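Local coordinates for protein C-domain type II peptide synthetase (Streptomyces globisporus, PDB 4ZNM) that is a free-standing condensation-domain protein of the peptide synthetase type, built on the two-lobed fold of that family, at residues F215-L220 with I351-E356; A159-A164 with S309-L314; I58-L63 with L141-Q146. One frame throughout, in Å; residues are numbered along the deposited sequence. Where two conformers were deposited one is given.

Overall arrangement
Contact 2 is central and buried, its centre about 7 Å from the centre of the chain, whereas those of contacts 1 and 3 lie about 25 and 28 Å from it, on opposite sides. Contact 1, though peripheral, is largely buried apart from its exposed arginine; contact 3 is partly buried. Chemistry differs with position. In contact 2 an aspartate is tied to backbone N-H groups; each outer contact pairs an arginine–glutamate salt bridge with an apolar patch, and contact 3 adds a water. Contacts 1 and 2 touch through packing of Trp216 on Leu314 of strand 312-319. Contacts 2 and 3 remain apart, yet helix 162-180 starts in one and flanks segment 58-63 of the other.

Contact 1 (F215-L220 with I351-E356); sequences FWRKRL and IPEVPE
Arg217 and Glu353 form the polar half of this contact, a salt bridge concentrated on a single carboxylate oxygen. Glu353 OE1 accepts from Arg217 NE at 2.7 Å, in a nearly straight bond (165° at the hydrogen), and the same oxygen takes a second, weak bond from Arg217 NH2 at 3.2 Å. It lies at the edge of the guanidinium, almost in its plane, and NE approaches it close to the line of its C–O bond. The carboxylate and guanidinium planes are turned 67° apart, and the two donors share one acceptor in place of a fork using both oxygens. A bend in the arginine chain (chi3 -132°) sets the position of NE, and Glu353 is itself folded at chi2.

The apolar half centres on the buried Val354. Its CG1 methyl points at the last turn of helix 207-219, meeting Leu220 CB at 4.0 Å and Arg217 CA at 4.2 Å, and lying 4.0 Å from the carbonyl oxygen of Trp216. CG1 stands anti to the carbonyl carbon of its own residue, directed at the helix backbone.

Backbone bonds shape both sides. Leu220 N still donates to Trp216 O although Leu220 has left helical geometry, and Val354 N closes on Ile351 O, ending the short 3-10 segment 351-353, which carries Glu353 and is followed by Val354. On the helix side, Trp216 sets out toward the loop but carries its indole away from it, and NE1 donates to His343 O.

Leu220 also packs on Pro315 and Arg317 of strand 312-319. The arrangement thus joins the C-terminal end of a helix to the loop that leads from helix 347-350 to strand 366-373 of the five-stranded sheet, a peripheral helix-to-loop junction within the condensation-domain fold.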
ATOM      1  N   PHE A 215       2.235   8.896 -26.052  1.00 41.19           N
ATOM      2  CA  PHE A 215       3.128   7.790 -25.699  1.00 34.04           C
ATOM      3  C   PHE A 215       2.354   6.542 -25.255  1.00 32.86           C
ATOM      4  O   PHE A 215       2.644   5.437 -25.693  1.00 32.67           O
ATOM      5  CB  PHE A 215       4.105   8.198 -24.585  1.00 36.99           C
ATOM      6  CG  PHE A 215       4.773   7.024 -23.925  1.00 33.83           C
ATOM      7  CD1 PHE A 215       5.916   6.488 -24.461  1.00 35.10           C
ATOM      8  CD2 PHE A 215       4.242   6.446 -22.793  1.00 34.12           C
ATOM      9  CE1 PHE A 215       6.510   5.402 -23.886  1.00 35.83           C
ATOM     10  CE2 PHE A 215       4.834   5.341 -22.221  1.00 34.25           C
ATOM     11  CZ  PHE A 215       5.982   4.835 -22.762  1.00 34.18           C
ATOM     12  N   TRP A 216       1.362   6.713 -24.388  1.00 32.39           N
ATOM     13  CA  TRP A 216       0.645   5.574 -23.827  1.00 30.97           C
ATOM     14  C   TRP A 216      -0.271   4.875 -24.830  1.00 31.20           C
ATOM     15  O   TRP A 216      -0.364   3.648 -24.826  1.00 30.57           O
ATOM     16  CB  TRP A 216      -0.159   6.015 -22.612  1.00 30.20           C
ATOM     17  CG  TRP A 216       0.697   6.250 -21.402  1.00 29.62           C
ATOM     18  CD1 TRP A 216       1.004   7.449 -20.817  1.00 33.29           C
ATOM     19  CD2 TRP A 216       1.379   5.247 -20.644  1.00 28.70           C
ATOM     20  NE1 TRP A 216       1.809   7.242 -19.713  1.00 29.18           N
ATOM     21  CE2 TRP A 216       2.055   5.898 -19.592  1.00 29.06           C
ATOM     22  CE3 TRP A 216       1.459   3.859 -20.736  1.00 28.09           C
ATOM     23  CZ2 TRP A 216       2.824   5.202 -18.655  1.00 27.80           C
ATOM     24  CZ3 TRP A 216       2.198   3.173 -19.791  1.00 27.26           C
ATOM     25  CH2 TRP A 216       2.879   3.842 -18.776  1.00 27.03           C
ATOM     26  N   ARG A 217      -0.952   5.656 -25.672  1.00 32.12           N
ATOM     27  CA  ARG A 217      -1.775   5.103 -26.742  1.00 36.37           C
ATOM     28  C   ARG A 217      -0.922   4.143 -27.569  1.00 32.82           C
ATOM     29  O   ARG A 217      -1.338   3.017 -27.873  1.00 34.44           O
ATOM     30  CB  ARG A 217      -2.335   6.203 -27.660  1.00 39.18           C
ATOM     31  CG  ARG A 217      -3.567   6.923 -27.131  1.00 44.40           C
ATOM     32  CD  ARG A 217      -4.082   7.966 -28.157  1.00 53.76           C
ATOM     33  NE  ARG A 217      -4.346   9.263 -27.525  1.00 62.81           N
ATOM     34  CZ  ARG A 217      -3.663  10.389 -27.749  1.00 69.81           C
ATOM     35  NH1 ARG A 217      -2.662  10.433 -28.630  1.00 70.59           N
ATOM     36  NH2 ARG A 217      -4.001  11.495 -27.096  1.00 75.40           N
ATOM     37  N   LYS A 218       0.277   4.586 -27.926  1.00 33.55           N
ATOM     38  CA  LYS A 218       1.174   3.734 -28.721  1.00 33.94           C
ATOM     39  C   LYS A 218       1.693   2.570 -27.895  1.00 33.27           C
ATOM     40  O   LYS A 218       1.644   1.432 -28.326  1.00 32.62           O
ATOM     41  CB  LYS A 218       2.366   4.525 -29.273  1.00 52.07           C
ATOM     42  CG  LYS A 218       1.993   5.665 -30.205  1.00 79.86           C
ATOM     43  CD  LYS A 218       3.213   6.509 -30.576  1.00104.31           C
ATOM     44  CE  LYS A 218       2.849   7.593 -31.585  1.00113.11           C
ATOM     45  NZ  LYS A 218       3.997   8.485 -31.917  1.00109.42           N
ATOM     46  N   ARG A 219       2.211   2.865 -26.706  1.00 32.10           N
ATOM     47  CA  ARG A 219       2.823   1.835 -25.882  1.00 33.21           C
ATOM     48  C   ARG A 219       1.865   0.716 -25.488  1.00 30.12           C
ATOM     49  O   ARG A 219       2.250  -0.445 -25.396  1.00 29.73           O
ATOM     50  CB  ARG A 219       3.387   2.455 -24.619  1.00 30.73           C
ATOM     51  CG  ARG A 219       4.336   1.540 -23.882  1.00 38.01           C
ATOM     52  CD  ARG A 219       5.625   1.262 -24.688  1.00 41.29           C
ATOM     53  NE  ARG A 219       6.558   0.673 -23.765  1.00 44.63           N
ATOM     54  CZ  ARG A 219       6.535  -0.601 -23.385  1.00 45.05           C
ATOM     55  NH1 ARG A 219       5.661  -1.447 -23.914  1.00 48.73           N
ATOM     56  NH2 ARG A 219       7.407  -1.027 -22.478  1.00 39.83           N
ATOM     57  N   LEU A 220       0.619   1.072 -25.215  1.00 29.84           N
ATOM     58  CA  LEU A 220      -0.357   0.101 -24.761  1.00 28.93           C
ATOM     59  C   LEU A 220      -1.344  -0.328 -25.843  1.00 29.38           C
ATOM     60  O   LEU A 220      -2.386  -0.919 -25.554  1.00 29.23           O
ATOM     61  CB  LEU A 220      -1.113   0.679 -23.584  1.00 29.18           C
ATOM     62  CG  LEU A 220      -0.259   0.879 -22.349  1.00 27.57           C
ATOM     63  CD1 LEU A 220      -1.105   1.435 -21.223  1.00 26.92           C
ATOM     64  CD2 LEU A 220       0.461  -0.404 -21.921  1.00 26.86           C
ATOM     65  N   ILE A 351      -6.864   5.895 -18.643  1.00 28.15           N
ATOM     66  CA  ILE A 351      -7.597   4.716 -19.084  1.00 30.35           C
ATOM     67  C   ILE A 351      -8.592   5.016 -20.232  1.00 30.89           C
ATOM     68  O   ILE A 351      -8.778   4.181 -21.104  1.00 34.89           O
ATOM     69  CB  ILE A 351      -8.303   4.033 -17.892  1.00 28.63           C
ATOM     70  CG1 ILE A 351      -9.036   2.791 -18.356  1.00 36.42           C
ATOM     71  CG2 ILE A 351      -9.248   4.970 -17.181  1.00 30.14           C
ATOM     72  CD1 ILE A 351      -8.135   1.663 -18.690  1.00 32.83           C
ATOM     73  N   PRO A 352      -9.202   6.211 -20.263  1.00 35.38           N
ATOM     74  CA  PRO A 352     -10.112   6.427 -21.397  1.00 37.06           C
ATOM     75  C   PRO A 352      -9.370   6.436 -22.737  1.00 41.11           C
ATOM     76  O   PRO A 352     -10.001   6.234 -23.765  1.00 41.42           O
ATOM     77  CB  PRO A 352     -10.734   7.808 -21.107  1.00 37.17           C
ATOM     78  CG  PRO A 352     -10.404   8.103 -19.677  1.00 38.83           C
ATOM     79  CD  PRO A 352      -9.089   7.414 -19.431  1.00 36.90           C
ATOM     80  N   GLU A 353      -8.056   6.657 -22.711  1.00 37.52           N
ATOM     81  CA  GLU A 353      -7.221   6.637 -23.912  1.00 35.76           C
ATOM     82  C   GLU A 353      -6.931   5.219 -24.382  1.00 38.17           C
ATOM     83  O   GLU A 353      -6.656   4.998 -25.549  1.00 34.61           O
ATOM     84  CB  GLU A 353      -5.890   7.357 -23.662  1.00 39.45           C
ATOM     85  CG  GLU A 353      -6.048   8.827 -23.272  1.00 53.87           C
ATOM     86  CD  GLU A 353      -6.634   9.680 -24.391  1.00 63.39           C
ATOM     87  OE1 GLU A 353      -6.114   9.630 -25.531  1.00 71.83           O
ATOM     88  OE2 GLU A 353      -7.621  10.399 -24.128  1.00 57.94           O
ATOM     89  N   VAL A 354      -6.978   4.274 -23.457  1.00 32.77           N
ATOM     90  CA  VAL A 354      -6.721   2.866 -23.735  1.00 33.30           C
ATOM     91  C   VAL A 354      -7.847   2.035 -23.096  1.00 33.36           C
ATOM     92  O   VAL A 354      -7.607   1.245 -22.166  1.00 28.57           O
ATOM     93  CB  VAL A 354      -5.339   2.442 -23.204  1.00 35.68           C
ATOM     94  CG1 VAL A 354      -4.267   3.048 -24.035  1.00 41.18           C
ATOM     95  CG2 VAL A 354      -5.149   2.892 -21.751  1.00 41.26           C
ATOM     96  N   PRO A 355      -9.080   2.188 -23.613  1.00 30.84           N
ATOM     97  CA  PRO A 355     -10.262   1.771 -22.855  1.00 31.10           C
ATOM     98  C   PRO A 355     -10.487   0.267 -22.714  1.00 45.42           C
ATOM     99  O   PRO A 355     -11.384  -0.087 -21.941  1.00 43.34           O
ATOM    100  CB  PRO A 355     -11.420   2.424 -23.624  1.00 32.73           C
ATOM    101  CG  PRO A 355     -10.916   2.610 -24.990  1.00 36.44           C
ATOM    102  CD  PRO A 355      -9.443   2.909 -24.836  1.00 31.93           C
ATOM    103  N   GLU A 356      -9.701  -0.580 -23.383  1.00 34.64           N
ATOM    104  CA  GLU A 356      -9.867  -2.035 -23.250  1.00 37.14           C
ATOM    105  C   GLU A 356      -8.793  -2.655 -22.338  1.00 33.46           C
ATOM    106  O   GLU A 356      -8.793  -3.860 -22.109  1.00 33.74           O
ATOM    107  CB  GLU A 356      -9.839  -2.725 -24.626  1.00 43.77           C
ATOM    108  CG  GLU A 356     -10.903  -2.256 -25.638  1.00 54.65           C
ATOM    109  CD  GLU A 356     -12.340  -2.476 -25.183  1.00 66.58           C
ATOM    110  OE1 GLU A 356     -12.579  -3.343 -24.321  1.00 61.19           O
ATOM    111  OE2 GLU A 356     -13.242  -1.778 -25.691  1.00 82.10           O
TER

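Contact 2 (A159-A164 with S309-L314)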
ATOM      1  N   ALA A 159      -8.060   8.095   2.827  1.00 18.95           N
ATOM      2  CA  ALA A 159      -7.513   9.238   3.540  1.00 21.03           C
ATOM      3  C   ALA A 159      -5.985   9.181   3.698  1.00 20.74           C
ATOM      4  O   ALA A 159      -5.370  10.194   3.943  1.00 24.23           O
ATOM      5  CB  ALA A 159      -8.158   9.330   4.929  1.00 22.42           C
ATOM      6  N   ALA A 160      -5.390   7.996   3.596  1.00 16.68           N
ATOM      7  CA  ALA A 160      -3.969   7.810   3.880  1.00 19.20           C
ATOM      8  C   ALA A 160      -3.424   6.624   3.140  1.00 16.43           C
ATOM      9  O   ALA A 160      -4.068   5.585   3.063  1.00 19.65           O
ATOM     10  CB  ALA A 160      -3.756   7.629   5.412  1.00 22.82           C
ATOM     11  N   ASP A 161      -2.244   6.795   2.562  1.00 17.84           N
ATOM     12  CA  ASP A 161      -1.440   5.694   2.053  1.00 19.84           C
ATOM     13  C   ASP A 161      -0.244   5.379   2.998  1.00 21.79           C
ATOM     14  O   ASP A 161      -0.155   5.932   4.101  1.00 20.12           O
ATOM     15  CB  ASP A 161      -0.953   6.014   0.625  1.00 17.94           C
ATOM     16  CG  ASP A 161      -0.184   7.366   0.513  1.00 20.20           C
ATOM     17  OD1 ASP A 161       0.337   7.893   1.533  1.00 21.51           O
ATOM     18  OD2 ASP A 161      -0.069   7.874  -0.643  1.00 22.65           O
ATOM     19  N   ALA A 162       0.636   4.464   2.592  1.00 18.03           N
ATOM     20  CA  ALA A 162       1.734   4.028   3.474  1.00 19.71           C
ATOM     21  C   ALA A 162       2.610   5.204   3.890  1.00 20.49           C
ATOM     22  O   ALA A 162       2.947   5.356   5.070  1.00 23.77           O
ATOM     23  CB  ALA A 162       2.558   2.943   2.818  1.00 21.51           C
ATOM     24  N   TRP A 163       2.924   6.078   2.951  1.00 21.40           N
ATOM     25  CA  TRP A 163       3.778   7.235   3.245  1.00 20.00           C
ATOM     26  C   TRP A 163       3.083   8.139   4.260  1.00 22.84           C
ATOM     27  O   TRP A 163       3.701   8.628   5.230  1.00 22.13           O
ATOM     28  CB  TRP A 163       4.118   7.995   1.944  1.00 20.62           C
ATOM     29  CG  TRP A 163       4.947   9.240   2.114  1.00 29.99           C
ATOM     30  CD1 TRP A 163       4.553  10.404   2.666  1.00 34.49           C
ATOM     31  CD2 TRP A 163       6.298   9.443   1.674  1.00 62.53           C
ATOM     32  NE1 TRP A 163       5.564  11.320   2.616  1.00 43.66           N
ATOM     33  CE2 TRP A 163       6.648  10.758   2.013  1.00 64.94           C
ATOM     34  CE3 TRP A 163       7.243   8.636   1.042  1.00 95.36           C
ATOM     35  CZ2 TRP A 163       7.903  11.294   1.735  1.00 84.25           C
ATOM     36  CZ3 TRP A 163       8.491   9.165   0.770  1.00 99.12           C
ATOM     37  CH2 TRP A 163       8.810  10.483   1.119  1.00 96.20           C
ATOM     38  N   ALA A 164       1.779   8.312   4.088  1.00 19.09           N
ATOM     39  CA  ALA A 164       0.998   9.119   5.029  1.00 18.23           C
ATOM     40  C   ALA A 164       1.018   8.543   6.437  1.00 17.54           C
ATOM     41  O   ALA A 164       1.010   9.293   7.402  1.00 18.55           O
ATOM     42  CB  ALA A 164      -0.468   9.260   4.553  1.00 25.00           C
ATOM     43  N   SER A 309      -3.986  10.016   0.284  1.00 24.48           N
ATOM     44  CA  SER A 309      -3.632   8.842  -0.508  1.00 22.26           C
ATOM     45  C   SER A 309      -3.253   9.280  -1.929  1.00 23.71           C
ATOM     46  O   SER A 309      -4.095   9.632  -2.759  1.00 21.20           O
ATOM     47  CB  SER A 309      -4.782   7.841  -0.490  1.00 31.04           C
ATOM     48  OG  SER A 309      -4.379   6.648  -1.117  1.00 39.69           O
ATOM     49  N   PHE A 310      -1.952   9.232  -2.191  1.00 21.49           N
ATOM     50  CA  PHE A 310      -1.341   9.747  -3.410  1.00 23.06           C
ATOM     51  C   PHE A 310      -1.066   8.681  -4.451  1.00 25.68           C
ATOM     52  O   PHE A 310      -0.683   9.003  -5.562  1.00 24.92           O
ATOM     53  CB  PHE A 310       0.000  10.435  -3.050  1.00 21.55           C
ATOM     54  CG  PHE A 310      -0.169  11.771  -2.391  1.00 25.14           C
ATOM     55  CD1 PHE A 310      -0.699  11.871  -1.124  1.00 24.49           C
ATOM     56  CD2 PHE A 310       0.231  12.926  -3.031  1.00 28.29           C
ATOM     57  CE1 PHE A 310      -0.846  13.100  -0.509  1.00 23.41           C
ATOM     58  CE2 PHE A 310       0.082  14.151  -2.423  1.00 27.74           C
ATOM     59  CZ  PHE A 310      -0.461  14.241  -1.167  1.00 25.65           C
ATOM     60  N   ILE A 311      -1.178   7.407  -4.087  1.00 21.78           N
ATOM     61  CA  ILE A 311      -0.619   6.367  -4.935  1.00 19.90           C
ATOM     62  C   ILE A 311      -1.366   6.318  -6.274  1.00 20.45           C
ATOM     63  O   ILE A 311      -2.534   6.714  -6.363  1.00 22.66           O
ATOM     64  CB  ILE A 311      -0.626   5.002  -4.241  1.00 21.10           C
ATOM     65  CG1 ILE A 311      -2.031   4.618  -3.785  1.00 27.39           C
ATOM     66  CG2 ILE A 311       0.392   5.004  -3.080  1.00 24.07           C
ATOM     67  CD1 ILE A 311      -2.081   3.229  -3.119  1.00 32.58           C
ATOM     68  N   ASN A 312      -0.687   5.832  -7.306  1.00 24.49           N
ATOM     69  CA  ASN A 312      -1.238   5.892  -8.672  1.00 22.74           C
ATOM     70  C   ASN A 312      -1.000   4.568  -9.423  1.00 25.43           C
ATOM     71  O   ASN A 312       0.101   4.055  -9.500  1.00 22.84           O
ATOM     72  CB  ASN A 312      -0.625   7.069  -9.414  1.00 23.52           C
ATOM     73  CG  ASN A 312      -1.163   7.223 -10.817  1.00 20.95           C
ATOM     74  OD1 ASN A 312      -2.382   7.144 -11.057  1.00 24.25           O
ATOM     75  ND2 ASN A 312      -0.255   7.444 -11.756  1.00 23.11           N
ATOM     76  N   PHE A 313      -2.093   4.000  -9.897  1.00 22.11           N
ATOM     77  CA  PHE A 313      -2.119   2.767 -10.685  1.00 21.77           C
ATOM     78  C   PHE A 313      -1.366   3.012 -11.992  1.00 23.46           C
ATOM     79  O   PHE A 313      -1.691   3.943 -12.726  1.00 25.89           O
ATOM     80  CB  PHE A 313      -3.602   2.409 -10.900  1.00 28.16           C
ATOM     81  CG  PHE A 313      -3.879   1.051 -11.467  1.00 24.48           C
ATOM     82  CD1 PHE A 313      -4.125  -0.034 -10.632  1.00 34.48           C
ATOM     83  CD2 PHE A 313      -3.986   0.879 -12.851  1.00 29.13           C
ATOM     84  CE1 PHE A 313      -4.463  -1.276 -11.149  1.00 29.61           C
ATOM     85  CE2 PHE A 313      -4.316  -0.357 -13.381  1.00 33.61           C
ATOM     86  CZ  PHE A 313      -4.562  -1.436 -12.519  1.00 34.17           C
ATOM     87  N   LEU A 314      -0.329   2.222 -12.248  1.00 25.06           N
ATOM     88  CA  LEU A 314       0.634   2.523 -13.300  1.00 23.28           C
ATOM     89  C   LEU A 314       0.945   1.254 -14.114  1.00 24.99           C
ATOM     90  O   LEU A 314       1.596   0.331 -13.617  1.00 29.25           O
ATOM     91  CB  LEU A 314       1.918   3.085 -12.694  1.00 25.98           C
ATOM     92  CG  LEU A 314       3.055   3.395 -13.670  1.00 31.05           C
ATOM     93  CD1 LEU A 314       2.641   4.500 -14.643  1.00 24.31           C
ATOM     94  CD2 LEU A 314       4.354   3.753 -12.935  1.00 28.79           C
TER
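Both carboxylate oxygens of Asp161 are engaged: OD2 reaches across to the backbone of Phe310, while OD1 is gripped by Ala164 N and by a salt bridge from Arg298 NH2. The bond from Phe310 N to Asp161 OD2 is short (2.8 Å) and nearly straight (165°), but the N-H comes from well above the carboxylate plane, 48° out of it. Ala164 N instead meets OD1 nearly head-on at 3.0 Å, an N-cap bond that closes the first turn of helix 162-180. Asp161 CG sits between the backbone N and the carbonyl carbon (chi1 55°), a placement from which the carboxylate can serve both the helix N-H and that of Phe310.

By sequence Asp161 is the aspartate of the HHxxxDG signature of condensation domains, in which alanine stands here at the glycine position, and its pairing with an arginine is as in related domains of this fold. His157, the second histidine of the signature, has its ND1 hydrogen-bonded to Ala160 O.

Around OD2 the packing is close. Phe310 CB lies 3.5 Å from it, with OD2 near the ring plane at the edge, and Ile311 CG2 is 3.8 Å from the same oxygen. Ser309 OG comes within 3.9 Å of Asp161 CB. Arg298, the salt-bridge partner of OD1, also makes a cation-pi contact with the Phe310 ring.

Contact 3 (I58-L63 with L141-Q146); sequences IDEETL and LGRFDQ
The guanidinium of Arg143 is sandwiched between Ile58 and Gln146: Ile58 CB lies 3.8 Å above one face, and Gln146 NE2 about 4.0 Å above the opposite one, both offset toward the rim. At its edge, in the guanidinium plane, Glu60 OE2 accepts from Arg143 NH1 at 2.7 Å, a salt bridge in which NH1 comes from the anti side, tilted out of the carboxylate plane; the two planes are 76° apart. A water occupies another part of the edge, accepting from Arg143 NH2 at 3.0 Å and donating to Gln146 O and OE1; three of its four bonds thus fall on 141-146, and the fourth, from Ile58 N, bridges to the other segment. The arginine chain bends at chi3 (74°), which swings NE out of the line of the chain.

In the apolar part of the contact Ile58 CD1 and Leu141 CD2 meet tip to tip at 4.0 Å, with Leu63 CD2 4.3 Å from Leu141 CD2. Asp59 caps helix 60-73, its OD2 accepting from Thr62 N and OG1 from opposite faces.

The helix start thus rests on strand 137-143, which pairs with strands 101-104 and 148-156, while Thr62 and Leu63 lean on Tyr176 of helix 162-180.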
ATOM      1  N   ILE A  58       5.062   6.124  28.866  1.00 25.56           N
ATOM      2  CA  ILE A  58       3.995   6.757  28.091  1.00 29.56           C
ATOM      3  C   ILE A  58       3.004   7.340  29.058  1.00 28.99           C
ATOM      4  O   ILE A  58       2.580   6.644  29.979  1.00 25.82           O
ATOM      5  CB  ILE A  58       3.263   5.768  27.181  1.00 24.17           C
ATOM      6  CG1 ILE A  58       4.199   5.215  26.106  1.00 24.49           C
ATOM      7  CG2 ILE A  58       2.000   6.432  26.561  1.00 24.72           C
ATOM      8  CD1 ILE A  58       3.575   4.034  25.370  1.00 26.19           C
ATOM      9  N   ASP A  59       2.625   8.600  28.838  1.00 26.68           N
ATOM     10  CA  ASP A  59       1.482   9.188  29.549  1.00 23.80           C
ATOM     11  C   ASP A  59       0.276   9.093  28.618  1.00 22.98           C
ATOM     12  O   ASP A  59       0.176   9.829  27.635  1.00 19.27           O
ATOM     13  CB  ASP A  59       1.734  10.632  29.958  1.00 24.31           C
ATOM     14  CG  ASP A  59       0.597  11.195  30.796  1.00 29.21           C
ATOM     15  OD1 ASP A  59       0.532  10.845  31.980  1.00 31.32           O
ATOM     16  OD2 ASP A  59      -0.240  11.959  30.281  1.00 28.77           O
ATOM     17  N   GLU A  60      -0.644   8.189  28.932  1.00 21.88           N
ATOM     18  CA  GLU A  60      -1.706   7.828  28.006  1.00 24.16           C
ATOM     19  C   GLU A  60      -2.604   9.004  27.676  1.00 23.85           C
ATOM     20  O   GLU A  60      -2.990   9.210  26.528  1.00 21.21           O
ATOM     21  CB  GLU A  60      -2.530   6.702  28.609  1.00 19.71           C
ATOM     22  CG  GLU A  60      -1.791   5.370  28.674  1.00 28.34           C
ATOM     23  CD  GLU A  60      -2.463   4.338  29.597  1.00 28.32           C
ATOM     24  OE1 GLU A  60      -3.667   4.492  29.954  1.00 25.69           O
ATOM     25  OE2 GLU A  60      -1.751   3.371  29.997  1.00 26.82           O
ATOM     26  N   GLU A  61      -2.918   9.800  28.687  0.61 18.18           N
ATOM     27  CA  GLU A  61      -3.791  10.951  28.491  0.61 21.12           C
ATOM     28  C   GLU A  61      -3.176  11.956  27.527  0.61 19.82           C
ATOM     29  O   GLU A  61      -3.879  12.574  26.738  0.61 18.25           O
ATOM     30  CB  GLU A  61      -4.085  11.633  29.831  0.61 29.04           C
ATOM     31  CG  GLU A  61      -4.890  12.913  29.705  0.61 36.63           C
ATOM     32  CD  GLU A  61      -5.232  13.517  31.054  0.61 52.94           C
ATOM     33  OE1 GLU A  61      -5.626  14.703  31.086  0.61 60.01           O
ATOM     34  OE2 GLU A  61      -5.102  12.809  32.076  0.61 51.42           O
ATOM     35  N   THR A  62      -1.858  12.129  27.600  1.00 21.51           N
ATOM     36  CA  THR A  62      -1.181  13.075  26.721  1.00 18.35           C
ATOM     37  C   THR A  62      -1.082  12.503  25.317  1.00 20.78           C
ATOM     38  O   THR A  62      -1.172  13.236  24.352  1.00 20.08           O
ATOM     39  CB  THR A  62       0.219  13.436  27.262  1.00 19.60           C
ATOM     40  OG1 THR A  62       0.079  13.958  28.576  1.00 25.92           O
ATOM     41  CG2 THR A  62       0.919  14.527  26.395  1.00 25.93           C
ATOM     42  N   LEU A  63      -0.930  11.190  25.201  1.00 20.04           N
ATOM     43  CA  LEU A  63      -0.880  10.564  23.892  1.00 18.89           C
ATOM     44  C   LEU A  63      -2.232  10.712  23.201  1.00 23.82           C
ATOM     45  O   LEU A  63      -2.283  10.942  21.991  1.00 22.11           O
ATOM     46  CB  LEU A  63      -0.481   9.086  23.983  1.00 19.60           C
ATOM     47  CG  LEU A  63      -0.329   8.402  22.638  1.00 23.05           C
ATOM     48  CD1 LEU A  63       0.877   8.941  21.871  1.00 27.62           C
ATOM     49  CD2 LEU A  63      -0.165   6.905  22.820  1.00 23.56           C
ATOM     50  N   LEU A 141      -3.378   1.243  21.800  1.00 17.18           N
ATOM     51  CA  LEU A 141      -2.090   1.056  22.450  1.00 19.52           C
ATOM     52  C   LEU A 141      -2.096  -0.217  23.299  1.00 19.15           C
ATOM     53  O   LEU A 141      -2.881  -0.336  24.247  1.00 21.85           O
ATOM     54  CB  LEU A 141      -1.774   2.283  23.303  1.00 21.37           C
ATOM     55  CG  LEU A 141      -0.419   2.214  24.019  1.00 25.39           C
ATOM     56  CD1 LEU A 141       0.729   2.372  23.037  1.00 22.55           C
ATOM     57  CD2 LEU A 141      -0.379   3.269  25.084  1.00 23.04           C
ATOM     58  N   GLY A 142      -1.264  -1.188  22.916  1.00 19.04           N
ATOM     59  CA  GLY A 142      -1.088  -2.386  23.714  1.00 21.75           C
ATOM     60  C   GLY A 142       0.160  -2.308  24.578  1.00 19.84           C
ATOM     61  O   GLY A 142       1.264  -2.302  24.060  1.00 17.84           O
ATOM     62  N   ARG A 143       0.005  -2.248  25.894  1.00 18.68           N
ATOM     63  CA  ARG A 143       1.186  -2.076  26.769  1.00 18.90           C
ATOM     64  C   ARG A 143       1.577  -3.384  27.365  1.00 19.77           C
ATOM     65  O   ARG A 143       0.744  -4.099  27.886  1.00 24.99           O
ATOM     66  CB  ARG A 143       0.898  -1.073  27.859  1.00 18.85           C
ATOM     67  CG  ARG A 143       0.392   0.262  27.320  1.00 21.49           C
ATOM     68  CD  ARG A 143       0.343   1.314  28.408  1.00 21.02           C
ATOM     69  NE  ARG A 143       1.673   1.764  28.746  1.00 28.11           N
ATOM     70  CZ  ARG A 143       1.945   2.730  29.619  1.00 28.77           C
ATOM     71  NH1 ARG A 143       0.967   3.375  30.251  1.00 24.89           N
ATOM     72  NH2 ARG A 143       3.203   3.047  29.865  1.00 26.42           N
ATOM     73  N   PHE A 144       2.860  -3.695  27.321  1.00 24.03           N
ATOM     74  CA  PHE A 144       3.373  -4.841  28.055  1.00 23.73           C
ATOM     75  C   PHE A 144       3.709  -4.511  29.502  1.00 23.23           C
ATOM     76  O   PHE A 144       3.422  -5.289  30.421  1.00 23.65           O
ATOM     77  CB  PHE A 144       4.606  -5.375  27.354  1.00 22.89           C
ATOM     78  CG  PHE A 144       4.340  -5.777  25.926  1.00 23.57           C
ATOM     79  CD1 PHE A 144       3.614  -6.921  25.635  1.00 25.64           C
ATOM     80  CD2 PHE A 144       4.818  -5.013  24.882  1.00 28.80           C
ATOM     81  CE1 PHE A 144       3.383  -7.294  24.313  1.00 27.76           C
ATOM     82  CE2 PHE A 144       4.595  -5.391  23.577  1.00 32.45           C
ATOM     83  CZ  PHE A 144       3.871  -6.528  23.295  1.00 30.48           C
ATOM     84  N   ASP A 145       4.372  -3.384  29.686  1.00 24.30           N
ATOM     85  CA  ASP A 145       4.797  -2.936  31.015  1.00 24.90           C
ATOM     86  C   ASP A 145       4.990  -1.432  30.886  1.00 25.26           C
ATOM     87  O   ASP A 145       4.573  -0.842  29.870  1.00 22.57           O
ATOM     88  CB  ASP A 145       6.045  -3.684  31.498  1.00 25.11           C
ATOM     89  CG  ASP A 145       7.258  -3.481  30.596  1.00 31.82           C
ATOM     90  OD1 ASP A 145       7.389  -2.376  30.028  1.00 30.43           O
ATOM     91  OD2 ASP A 145       8.098  -4.414  30.476  1.00 37.30           O
ATOM     92  N   GLN A 146       5.555  -0.795  31.904  1.00 21.78           N
ATOM     93  CA  GLN A 146       5.549   0.669  31.976  1.00 24.18           C
ATOM     94  C   GLN A 146       6.498   1.294  30.945  1.00 26.96           C
ATOM     95  O   GLN A 146       6.487   2.512  30.743  1.00 27.80           O
ATOM     96  CB  GLN A 146       5.910   1.137  33.398  1.00 36.22           C
ATOM     97  CG  GLN A 146       4.773   0.964  34.406  1.00 33.36           C
ATOM     98  CD  GLN A 146       3.563   1.838  34.068  1.00 40.43           C
ATOM     99  OE1 GLN A 146       3.632   3.065  34.102  1.00 44.50           O
ATOM    100  NE2 GLN A 146       2.469   1.204  33.699  1.00 43.10           N
TER
HETATM  101  O   HOH W   1       4.896   4.639  31.703  1.00 32.66           O